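Local coordinates for fibronectin type III domain-containing protein (PDB 6P2K) that probably hydrolyses the beta-glucan backbone of xyloglucan, as a family GH74 glycoside hydrolase whose catalytic part is built from two seven-bladed beta-propellers, at residues L216-Q221 / P268-R273; N277-L282 / F297-N302; K689-G694 / Y707-Y712; Y716-G721 / Q732-D737. All coordinates share one frame; numbering follows the deposited sequence.

Contact 1 (L216-Q221 / P268-R273); sequences LSPNGQ and PEVDPR
P218 and V270 carry the apolar part of this contact. CD of the proline ring lies 3.7 Å from V270 CG1, the branch anti to the backbone N (chi1 -176°), and the two side chains meet at a slant. The same methyl lies against S217 CA, while CB and CG2 of V270 pack on the carbonyl of L216. CG of the same proline ring approaches backbone oxygens, P218 CG lying 3.7 Å from P272 O, with D271 O close by.

No direct hydrogen bond joins the segments. A water spans them instead, donating to L216 O at 3.3 Å and accepting from V270 N at 3.2 Å. This bridge links the innermost strands, 210-216 and 265-270, of two successive four-stranded antiparallel blades of the beta-propeller, where the strands leave their sheets and turn.

Each turn is tied internally by an Asx turn. In the type I turn S217-G220, N219 OD1 takes S217 OG and Q221 N from opposite faces of its amide plane. D271 OD1 likewise accepts R273 N and R273 NH1 from opposite faces, the latter in a salt bridge of 3.0 Å between R273 NH1 and D271 OD1; D271 OD2 is paired with R347.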
# COMPACT_ATOMS: atom_id res chain seq x y z
N LEU B 216 -14.36 -59.36 -21.38
CA LEU B 216 -13.97 -60.54 -22.14
C LEU B 216 -12.99 -60.13 -23.22
O LEU B 216 -13.23 -59.15 -23.94
CB LEU B 216 -15.20 -61.21 -22.76
CG LEU B 216 -14.96 -62.35 -23.75
CD1 LEU B 216 -14.27 -63.51 -23.05
CD2 LEU B 216 -16.28 -62.80 -24.34
N SER B 217 -11.89 -60.86 -23.33
CA SER B 217 -10.91 -60.58 -24.36
C SER B 217 -11.51 -60.84 -25.74
O SER B 217 -12.33 -61.76 -25.91
CB SER B 217 -9.67 -61.44 -24.16
OG SER B 217 -8.77 -61.32 -25.26
N PRO B 218 -11.13 -60.05 -26.75
CA PRO B 218 -11.73 -60.21 -28.09
C PRO B 218 -11.66 -61.62 -28.65
O PRO B 218 -12.56 -62.02 -29.39
CB PRO B 218 -10.90 -59.23 -28.94
CG PRO B 218 -10.53 -58.15 -27.98
CD PRO B 218 -10.31 -58.83 -26.65
N ASN B 219 -10.62 -62.39 -28.32
CA ASN B 219 -10.57 -63.77 -28.79
C ASN B 219 -11.45 -64.69 -27.96
O ASN B 219 -11.47 -65.91 -28.20
CB ASN B 219 -9.12 -64.26 -28.82
CG ASN B 219 -8.45 -64.24 -27.45
OD1 ASN B 219 -9.09 -64.05 -26.42
ND2 ASN B 219 -7.14 -64.46 -27.44
N GLY B 220 -12.19 -64.15 -26.99
CA GLY B 220 -13.12 -64.91 -26.18
C GLY B 220 -12.49 -65.83 -25.16
O GLY B 220 -13.22 -66.59 -24.51
N GLN B 221 -11.17 -65.76 -24.96
CA GLN B 221 -10.46 -66.81 -24.24
C GLN B 221 -10.08 -66.44 -22.82
O GLN B 221 -9.71 -67.33 -22.04
CB GLN B 221 -9.23 -67.23 -25.06
CG GLN B 221 -9.66 -67.75 -26.41
CD GLN B 221 -8.56 -67.81 -27.48
OE1 GLN B 221 -8.76 -67.32 -28.59
NE2 GLN B 221 -7.45 -68.47 -27.18
N PRO B 268 -14.69 -53.54 -15.50
CA PRO B 268 -13.47 -53.75 -16.29
C PRO B 268 -13.81 -53.82 -17.77
O PRO B 268 -14.92 -54.18 -18.16
CB PRO B 268 -12.93 -55.08 -15.76
CG PRO B 268 -14.13 -55.80 -15.26
CD PRO B 268 -15.02 -54.73 -14.69
N GLU B 269 -12.83 -53.48 -18.60
CA GLU B 269 -13.05 -53.45 -20.04
C GLU B 269 -11.75 -53.78 -20.76
O GLU B 269 -10.70 -53.22 -20.43
CB GLU B 269 -13.58 -52.08 -20.49
CG GLU B 269 -13.75 -51.95 -22.00
CD GLU B 269 -14.45 -50.66 -22.39
OE1 GLU B 269 -15.51 -50.35 -21.80
OE2 GLU B 269 -13.93 -49.95 -23.28
N VAL B 270 -11.82 -54.69 -21.73
CA VAL B 270 -10.67 -55.07 -22.53
C VAL B 270 -10.65 -54.23 -23.80
O VAL B 270 -11.68 -54.07 -24.47
CB VAL B 270 -10.70 -56.57 -22.87
CG1 VAL B 270 -9.44 -56.96 -23.63
CG2 VAL B 270 -10.84 -57.40 -21.60
N ASP B 271 -9.48 -53.68 -24.12
CA ASP B 271 -9.28 -52.96 -25.37
C ASP B 271 -9.64 -53.86 -26.54
O ASP B 271 -9.06 -54.95 -26.68
CB ASP B 271 -7.82 -52.50 -25.46
CG ASP B 271 -7.54 -51.60 -26.66
OD1 ASP B 271 -8.41 -51.44 -27.54
OD2 ASP B 271 -6.42 -51.05 -26.73
N PRO B 272 -10.59 -53.47 -27.40
CA PRO B 272 -10.92 -54.30 -28.56
C PRO B 272 -9.75 -54.51 -29.50
O PRO B 272 -9.83 -55.37 -30.39
CB PRO B 272 -12.06 -53.53 -29.25
CG PRO B 272 -11.89 -52.12 -28.79
CD PRO B 272 -11.38 -52.22 -27.38
N ARG B 273 -8.67 -53.75 -29.34
CA ARG B 273 -7.46 -53.95 -30.12
C ARG B 273 -6.64 -55.15 -29.65
O ARG B 273 -5.81 -55.65 -30.42
CB ARG B 273 -6.60 -52.69 -30.07
CG ARG B 273 -7.22 -51.51 -30.81
CD ARG B 273 -6.79 -50.17 -30.23
NE ARG B 273 -7.53 -49.06 -30.83
CZ ARG B 273 -8.73 -48.66 -30.43
NH1 ARG B 273 -9.34 -49.26 -29.42
NH2 ARG B 273 -9.33 -47.65 -31.04
O HOH W 1 -14.31 -56.28 -22.84

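Contact 2 (N277-L282 / F297-N302)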
# COMPACT_ATOMS: atom_id res chain seq x y z
N ASN B 277 -2.82 -62.49 -27.41
CA ASN B 277 -2.72 -63.02 -26.05
C ASN B 277 -2.28 -61.98 -25.03
O ASN B 277 -2.21 -62.30 -23.84
CB ASN B 277 -1.76 -64.22 -26.02
CG ASN B 277 -2.08 -65.25 -27.09
OD1 ASN B 277 -3.19 -65.29 -27.62
ND2 ASN B 277 -1.10 -66.09 -27.41
N SER B 278 -1.99 -60.75 -25.45
CA SER B 278 -1.67 -59.66 -24.54
C SER B 278 -2.86 -58.72 -24.49
O SER B 278 -3.27 -58.16 -25.52
CB SER B 278 -0.41 -58.92 -24.98
OG SER B 278 -0.05 -57.93 -24.03
N HIS B 279 -3.42 -58.53 -23.29
CA HIS B 279 -4.65 -57.77 -23.10
C HIS B 279 -4.36 -56.49 -22.33
O HIS B 279 -3.66 -56.51 -21.31
CB HIS B 279 -5.70 -58.60 -22.36
CG HIS B 279 -5.87 -59.98 -22.91
ND1 HIS B 279 -6.41 -61.01 -22.17
CD2 HIS B 279 -5.59 -60.50 -24.13
CE1 HIS B 279 -6.44 -62.10 -22.90
NE2 HIS B 279 -5.95 -61.82 -24.10
N LYS B 280 -4.92 -55.38 -22.81
CA LYS B 280 -4.99 -54.15 -22.05
C LYS B 280 -6.37 -54.06 -21.41
O LYS B 280 -7.38 -54.19 -22.10
CB LYS B 280 -4.73 -52.93 -22.94
CG LYS B 280 -3.37 -52.94 -23.63
CD LYS B 280 -2.28 -52.41 -22.71
CE LYS B 280 -0.91 -52.52 -23.37
NZ LYS B 280 0.16 -51.87 -22.56
N VAL B 281 -6.40 -53.87 -20.09
CA VAL B 281 -7.64 -53.84 -19.33
C VAL B 281 -7.77 -52.48 -18.65
O VAL B 281 -6.83 -52.02 -18.00
CB VAL B 281 -7.70 -54.98 -18.29
CG1 VAL B 281 -9.07 -55.02 -17.63
CG2 VAL B 281 -7.38 -56.31 -18.94
N LEU B 282 -8.93 -51.86 -18.80
CA LEU B 282 -9.22 -50.54 -18.25
C LEU B 282 -10.06 -50.70 -17.00
O LEU B 282 -11.05 -51.44 -17.00
CB LEU B 282 -9.95 -49.69 -19.29
CG LEU B 282 -10.06 -48.18 -19.09
CD1 LEU B 282 -8.68 -47.57 -18.99
CD2 LEU B 282 -10.83 -47.59 -20.26
N PHE B 297 -1.84 -57.75 -19.48
CA PHE B 297 -1.83 -59.17 -19.15
C PHE B 297 -1.24 -59.94 -20.32
O PHE B 297 -1.81 -59.95 -21.41
CB PHE B 297 -3.23 -59.68 -18.82
CG PHE B 297 -3.82 -59.08 -17.57
CD1 PHE B 297 -4.32 -57.79 -17.58
CD2 PHE B 297 -3.86 -59.80 -16.39
CE1 PHE B 297 -4.85 -57.23 -16.43
CE2 PHE B 297 -4.40 -59.25 -15.24
CZ PHE B 297 -4.90 -57.96 -15.27
N ASN B 298 -0.09 -60.58 -20.09
CA ASN B 298 0.62 -61.32 -21.12
C ASN B 298 0.41 -62.81 -20.87
O ASN B 298 1.04 -63.40 -19.99
CB ASN B 298 2.10 -60.95 -21.13
CG ASN B 298 2.32 -59.48 -21.47
OD1 ASN B 298 1.71 -58.95 -22.39
ND2 ASN B 298 3.20 -58.83 -20.72
N TRP B 299 -0.48 -63.41 -21.65
CA TRP B 299 -0.77 -64.83 -21.60
C TRP B 299 0.08 -65.57 -22.62
O TRP B 299 0.46 -65.02 -23.65
CB TRP B 299 -2.25 -65.09 -21.88
CG TRP B 299 -3.15 -64.44 -20.90
CD1 TRP B 299 -3.55 -63.14 -20.89
CD2 TRP B 299 -3.76 -65.06 -19.76
NE1 TRP B 299 -4.38 -62.91 -19.82
CE2 TRP B 299 -4.52 -64.07 -19.11
CE3 TRP B 299 -3.74 -66.35 -19.23
CZ2 TRP B 299 -5.25 -64.33 -17.95
CZ3 TRP B 299 -4.47 -66.61 -18.08
CH2 TRP B 299 -5.22 -65.61 -17.46
N ASP B 300 0.39 -66.81 -22.31
CA ASP B 300 0.96 -67.70 -23.30
C ASP B 300 -0.02 -68.81 -23.62
O ASP B 300 -0.97 -69.08 -22.87
CB ASP B 300 2.33 -68.22 -22.84
CG ASP B 300 2.24 -69.43 -21.92
OD1 ASP B 300 1.28 -69.52 -21.13
OD2 ASP B 300 3.17 -70.27 -21.99
N ASN B 301 0.22 -69.46 -24.76
CA ASN B 301 -0.79 -70.26 -25.43
C ASN B 301 -1.22 -71.49 -24.63
O ASN B 301 -2.27 -72.08 -24.92
CB ASN B 301 -0.26 -70.67 -26.81
CG ASN B 301 0.44 -69.51 -27.54
OD1 ASN B 301 1.58 -69.16 -27.23
ND2 ASN B 301 -0.27 -68.89 -28.48
N ASN B 302 -0.45 -71.89 -23.62
CA ASN B 302 -0.82 -73.05 -22.81
C ASN B 302 -1.96 -72.74 -21.85
O ASN B 302 -2.63 -73.67 -21.40
CB ASN B 302 0.40 -73.55 -22.04
CG ASN B 302 1.36 -74.34 -22.91
OD1 ASN B 302 1.40 -74.15 -24.13
ND2 ASN B 302 2.15 -75.21 -22.29
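H279 and F297 form a hydrogen-bonded antiparallel pair, next to the non-hydrogen-bonded pair S278-N298, and the short strand segments run at 154° to each other. H279 N donates to F297 O and F297 N returns the bond to H279 O, both 2.9 Å, while W299 N reaches N277 O at 3.0 Å where strand 278-285 begins. S278 CA adds a CA-H...O contact to F297 O.

On the face bearing S278 and N298, the serine hydroxyl donates to the asparagine amide: S278 OG lies 2.6 Å from N298 OD1, nearly in line with the C=O bond. S278 OG is anti to its backbone N (chi1 -175°), which directs it across the pair. N298 ND2 is held by N307 of the next strand.

These are the two middle strands of a four-stranded antiparallel propeller blade, joined as a hairpin. On the side of H279 and F297 the contact is mainly between rings. W299 CD1 lies over one face of the H279 imidazole, 3.7 Å from H279 CE1, with the ring planes inclined at 32°. The polar edges of both rings, H279 ND1 and W299 NE1, bond to the hydroxyl of Y224 in the preceding blade. V281 CG2 touches F297 CD1 at 3.7 Å, and H279 O lies at the edge of the F297 ring, near its plane.

Contact 3 (K689-G694 / Y707-Y712); sequences KFTGKG and YYDHDY
The loop that leads from helix 681-684 into strand 697-699 folds back here over the end of strand 702-709, with K689 held by D709 and D711 in a salt-bridge network. D709 OD2 accepts twice from K689: the backbone N at 2.8 Å on its anti side, and NZ at 3.1 Å on its syn lone pair. D709 OD1 contributes a weak, longer bond to NZ. The lysine chain bends at chi3 (-67°) and again at chi4, curling its ammonium back to D711 OD2, whose anti lone pair meets K689 NZ at 2.9 Å. A water connects NZ to Y712 OH. D709 OD1 also receives D711 N in an Asx turn, which sets the two carboxylates around one ammonium and would be expected to favour its charged form.

Strand 702-709 is the second strand of a four-stranded antiparallel propeller blade. The loop joins it through one backbone bond, Y708 N to T691 O at 2.8 Å, and one from a side chain, T691 OG1 donating to Y708 O at 3.1 Å. F690, centre of an inverse gamma turn, sets its edge against the face of Y707 in a T-shaped pair, planes at 85°, with CD2 over the ring centre. Y707 OH is bonded to W648 O. K693 runs beside Y708, its CG 3.7 Å from Y708 CE2 at the ring edge, and its NZ reaches Y402 OH.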
# COMPACT_ATOMS: atom_id res chain seq x y z
N LYS B 689 -47.86 -35.28 -9.66
CA LYS B 689 -48.48 -34.40 -8.67
C LYS B 689 -48.13 -32.96 -9.01
O LYS B 689 -46.98 -32.65 -9.36
CB LYS B 689 -48.02 -34.75 -7.25
CG LYS B 689 -48.18 -36.23 -6.91
CD LYS B 689 -47.75 -36.53 -5.48
CE LYS B 689 -46.25 -36.33 -5.30
NZ LYS B 689 -45.46 -37.37 -6.03
N PHE B 690 -49.12 -32.07 -8.92
CA PHE B 690 -48.93 -30.66 -9.26
C PHE B 690 -48.31 -29.95 -8.06
O PHE B 690 -48.98 -29.23 -7.31
CB PHE B 690 -50.24 -30.03 -9.69
CG PHE B 690 -50.59 -30.29 -11.13
CD1 PHE B 690 -51.26 -31.44 -11.49
CD2 PHE B 690 -50.24 -29.38 -12.11
CE1 PHE B 690 -51.58 -31.69 -12.82
CE2 PHE B 690 -50.56 -29.62 -13.44
CZ PHE B 690 -51.23 -30.77 -13.79
N THR B 691 -47.01 -30.16 -7.89
CA THR B 691 -46.24 -29.46 -6.87
C THR B 691 -45.15 -28.62 -7.53
O THR B 691 -45.23 -28.32 -8.73
CB THR B 691 -45.61 -30.44 -5.88
OG1 THR B 691 -44.81 -31.40 -6.59
CG2 THR B 691 -46.69 -31.18 -5.11
N GLY B 692 -44.13 -28.26 -6.77
CA GLY B 692 -43.01 -27.52 -7.32
C GLY B 692 -41.83 -27.58 -6.37
O GLY B 692 -41.94 -28.00 -5.22
N LYS B 693 -40.67 -27.16 -6.89
CA LYS B 693 -39.46 -27.02 -6.10
C LYS B 693 -39.21 -25.57 -5.72
O LYS B 693 -38.15 -25.26 -5.16
CB LYS B 693 -38.26 -27.57 -6.87
CG LYS B 693 -37.98 -29.04 -6.60
CD LYS B 693 -37.45 -29.25 -5.19
CE LYS B 693 -36.26 -30.19 -5.18
NZ LYS B 693 -35.55 -30.17 -3.87
N GLY B 694 -40.17 -24.69 -6.00
CA GLY B 694 -39.98 -23.27 -5.89
C GLY B 694 -40.07 -22.60 -7.26
O GLY B 694 -40.76 -23.09 -8.16
N TYR B 707 -44.73 -25.78 -12.47
CA TYR B 707 -45.25 -27.02 -11.90
C TYR B 707 -44.27 -28.15 -12.17
O TYR B 707 -43.91 -28.41 -13.32
CB TYR B 707 -46.62 -27.35 -12.49
CG TYR B 707 -47.78 -26.77 -11.72
CD1 TYR B 707 -47.96 -27.04 -10.37
CD2 TYR B 707 -48.71 -25.94 -12.34
CE1 TYR B 707 -49.02 -26.52 -9.66
CE2 TYR B 707 -49.78 -25.40 -11.64
CZ TYR B 707 -49.93 -25.70 -10.30
OH TYR B 707 -50.99 -25.16 -9.60
N TYR B 708 -43.85 -28.83 -11.11
CA TYR B 708 -42.76 -29.80 -11.21
C TYR B 708 -42.86 -30.79 -10.06
O TYR B 708 -43.02 -30.39 -8.90
CB TYR B 708 -41.41 -29.07 -11.19
CG TYR B 708 -40.20 -29.97 -11.09
CD1 TYR B 708 -39.72 -30.65 -12.20
CD2 TYR B 708 -39.52 -30.12 -9.89
CE1 TYR B 708 -38.61 -31.46 -12.11
CE2 TYR B 708 -38.40 -30.92 -9.79
CZ TYR B 708 -37.95 -31.60 -10.90
OH TYR B 708 -36.84 -32.41 -10.81
N ASP B 709 -42.77 -32.09 -10.38
CA ASP B 709 -42.85 -33.16 -9.38
C ASP B 709 -41.45 -33.76 -9.24
O ASP B 709 -41.02 -34.56 -10.07
CB ASP B 709 -43.87 -34.21 -9.78
CG ASP B 709 -44.19 -35.19 -8.66
OD1 ASP B 709 -43.38 -35.32 -7.72
OD2 ASP B 709 -45.27 -35.82 -8.71
N HIS B 710 -40.76 -33.38 -8.16
CA HIS B 710 -39.39 -33.83 -7.94
C HIS B 710 -39.30 -35.34 -7.71
O HIS B 710 -38.21 -35.91 -7.84
CB HIS B 710 -38.79 -33.09 -6.74
CG HIS B 710 -39.23 -33.62 -5.42
ND1 HIS B 710 -40.40 -33.22 -4.80
CD2 HIS B 710 -38.67 -34.53 -4.58
CE1 HIS B 710 -40.53 -33.85 -3.65
NE2 HIS B 710 -39.50 -34.66 -3.50
N ASP B 711 -40.41 -35.99 -7.35
CA ASP B 711 -40.38 -37.43 -7.12
C ASP B 711 -40.08 -38.20 -8.40
O ASP B 711 -39.53 -39.31 -8.35
CB ASP B 711 -41.70 -37.91 -6.52
CG ASP B 711 -41.82 -37.56 -5.05
OD1 ASP B 711 -40.80 -37.61 -4.34
OD2 ASP B 711 -42.95 -37.25 -4.61
N TYR B 712 -40.43 -37.63 -9.56
CA TYR B 712 -40.17 -38.28 -10.83
C TYR B 712 -39.40 -37.39 -11.81
O TYR B 712 -39.20 -37.80 -12.96
CB TYR B 712 -41.49 -38.73 -11.48
CG TYR B 712 -42.43 -39.43 -10.53
CD1 TYR B 712 -42.16 -40.71 -10.07
CD2 TYR B 712 -43.59 -38.80 -10.08
CE1 TYR B 712 -43.02 -41.36 -9.19
CE2 TYR B 712 -44.45 -39.44 -9.21
CZ TYR B 712 -44.16 -40.71 -8.76
OH TYR B 712 -45.02 -41.35 -7.89
O HOH W 2 -47.17 -39.80 -6.94

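Contact 4 (Y716-G721 / Q732-D737); sequences YGVFLG and QDITDD
T735 OG1 stands anti to its own carbonyl carbon (chi1 -51°) and meets V718 N at 2.7 Å, while I734 CG1 is set between its backbone N and carbonyl carbon (chi1 63°), against V718. The contact belongs to the beta hairpin of strands 714-723 and 729-733, the last two strands of a propeller blade. L720 and Q732 form its hydrogen-bonded antiparallel pair, with L720 N to Q732 O and Q732 N to L720 O. Beyond the non-hydrogen-bonded pair F719-D733 the second strand ends, yet I734 N still donates to V718 O at 2.9 Å.

T735 OG1 then takes the place of a main-chain acceptor for V718 N, and itself donates a hydrogen bond to the syn lone pair of D733 OD1. T735 N closes an Asx turn on that same oxygen from above the carboxylate plane; D733 OD2 is salt-bridged to R673.

I734 packs against two residues of the facing strand: its CG1 lies 3.7 Å from V718 CG1, and its CG2 3.7 Å from L720 CB. Q732 lies alongside L720, with NE2 3.8 Å from L720 CD2, and a water donates to L720 O at 2.8 Å.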
# COMPACT_ATOMS: atom_id res chain seq x y z
N TYR B 716 -44.18 -30.00 -15.62
CA TYR B 716 -45.36 -29.79 -16.46
C TYR B 716 -45.17 -28.59 -17.37
O TYR B 716 -45.43 -28.67 -18.58
CB TYR B 716 -46.61 -29.61 -15.60
CG TYR B 716 -47.87 -29.75 -16.43
CD1 TYR B 716 -48.36 -28.67 -17.16
CD2 TYR B 716 -48.55 -30.95 -16.51
CE1 TYR B 716 -49.49 -28.80 -17.94
CE2 TYR B 716 -49.68 -31.09 -17.28
CZ TYR B 716 -50.15 -30.00 -18.00
OH TYR B 716 -51.28 -30.13 -18.77
N GLY B 717 -44.73 -27.46 -16.81
CA GLY B 717 -44.56 -26.26 -17.61
C GLY B 717 -44.31 -25.02 -16.79
O GLY B 717 -44.53 -25.00 -15.57
N VAL B 718 -43.84 -23.97 -17.45
CA VAL B 718 -43.59 -22.67 -16.84
C VAL B 718 -44.69 -21.72 -17.30
O VAL B 718 -45.00 -21.66 -18.49
CB VAL B 718 -42.20 -22.13 -17.21
CG1 VAL B 718 -41.88 -20.87 -16.40
CG2 VAL B 718 -41.15 -23.20 -17.00
N PHE B 719 -45.28 -20.99 -16.36
CA PHE B 719 -46.43 -20.15 -16.64
C PHE B 719 -46.18 -18.72 -16.18
O PHE B 719 -45.68 -18.49 -15.07
CB PHE B 719 -47.69 -20.71 -15.99
CG PHE B 719 -48.02 -22.11 -16.42
CD1 PHE B 719 -47.49 -23.20 -15.74
CD2 PHE B 719 -48.83 -22.33 -17.52
CE1 PHE B 719 -47.78 -24.49 -16.15
CE2 PHE B 719 -49.13 -23.62 -17.93
CZ PHE B 719 -48.60 -24.70 -17.24
N LEU B 720 -46.53 -17.77 -17.04
CA LEU B 720 -46.33 -16.35 -16.79
C LEU B 720 -47.68 -15.65 -16.81
O LEU B 720 -48.42 -15.74 -17.79
CB LEU B 720 -45.40 -15.75 -17.85
CG LEU B 720 -45.07 -14.26 -17.71
CD1 LEU B 720 -43.98 -14.04 -16.66
CD2 LEU B 720 -44.66 -13.66 -19.05
N GLY B 721 -48.00 -14.97 -15.72
CA GLY B 721 -49.24 -14.22 -15.60
C GLY B 721 -48.98 -12.73 -15.67
O GLY B 721 -47.96 -12.24 -15.17
N GLN B 732 -50.11 -17.29 -19.53
CA GLN B 732 -49.62 -17.83 -20.78
C GLN B 732 -48.52 -18.84 -20.50
O GLN B 732 -47.90 -18.84 -19.43
CB GLN B 732 -49.12 -16.72 -21.72
CG GLN B 732 -48.02 -15.85 -21.13
CD GLN B 732 -47.65 -14.69 -22.03
OE1 GLN B 732 -47.38 -14.87 -23.22
NE2 GLN B 732 -47.63 -13.49 -21.46
N ASP B 733 -48.29 -19.71 -21.47
CA ASP B 733 -47.28 -20.76 -21.38
C ASP B 733 -45.96 -20.22 -21.90
O ASP B 733 -45.87 -19.79 -23.05
CB ASP B 733 -47.73 -21.99 -22.17
CG ASP B 733 -46.74 -23.14 -22.11
OD1 ASP B 733 -45.78 -23.08 -21.31
OD2 ASP B 733 -46.94 -24.12 -22.86
N ILE B 734 -44.93 -20.21 -21.04
CA ILE B 734 -43.62 -19.72 -21.45
C ILE B 734 -42.57 -20.81 -21.27
O ILE B 734 -41.39 -20.53 -21.10
CB ILE B 734 -43.23 -18.45 -20.67
CG1 ILE B 734 -43.11 -18.73 -19.18
CG2 ILE B 734 -44.23 -17.33 -20.94
CD1 ILE B 734 -42.20 -17.76 -18.44
N THR B 735 -43.01 -22.07 -21.32
CA THR B 735 -42.06 -23.18 -21.24
C THR B 735 -41.10 -23.15 -22.42
O THR B 735 -39.88 -23.25 -22.24
CB THR B 735 -42.80 -24.52 -21.19
OG1 THR B 735 -43.79 -24.47 -20.15
CG2 THR B 735 -41.83 -25.65 -20.90
N ASP B 736 -41.63 -23.00 -23.64
CA ASP B 736 -40.86 -22.84 -24.88
C ASP B 736 -39.83 -23.97 -24.96
O ASP B 736 -40.21 -25.14 -24.83
CB ASP B 736 -40.29 -21.43 -24.94
CG ASP B 736 -41.36 -20.36 -25.01
OD1 ASP B 736 -42.38 -20.58 -25.70
OD2 ASP B 736 -41.20 -19.30 -24.37
N ASP B 737 -38.54 -23.67 -25.13
CA ASP B 737 -37.52 -24.69 -25.31
C ASP B 737 -36.85 -25.11 -24.00
O ASP B 737 -35.78 -25.73 -24.05
CB ASP B 737 -36.47 -24.22 -26.32
CG ASP B 737 -35.91 -22.85 -25.98
OD1 ASP B 737 -36.36 -22.25 -24.98
OD2 ASP B 737 -35.01 -22.38 -26.71
O HOH W 3 -48.90 -13.40 -19.27

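From the N terminus, contact 1 comes first, bringing loop 216-221 of one propeller blade to the innermost strand of the next across 46 intervening residues. Contact 2 follows directly and closes the hairpin 278-285/292-300; strand 278-285 pairs with strand 265-270, so contacts 1 and 2 touch within one blade. Far along the chain, contact 3 folds the loop before strand 697-699 onto strand 702-709, and contact 4 closes the hairpin 714-723/729-733 of the same blade, where Y707 pairs with Y716 and G717. All four are in series, neither nested nor crossed. The two pairs lie on opposite sides of the chain's centre, contacts 1 and 3 about 45 Å apart between centres.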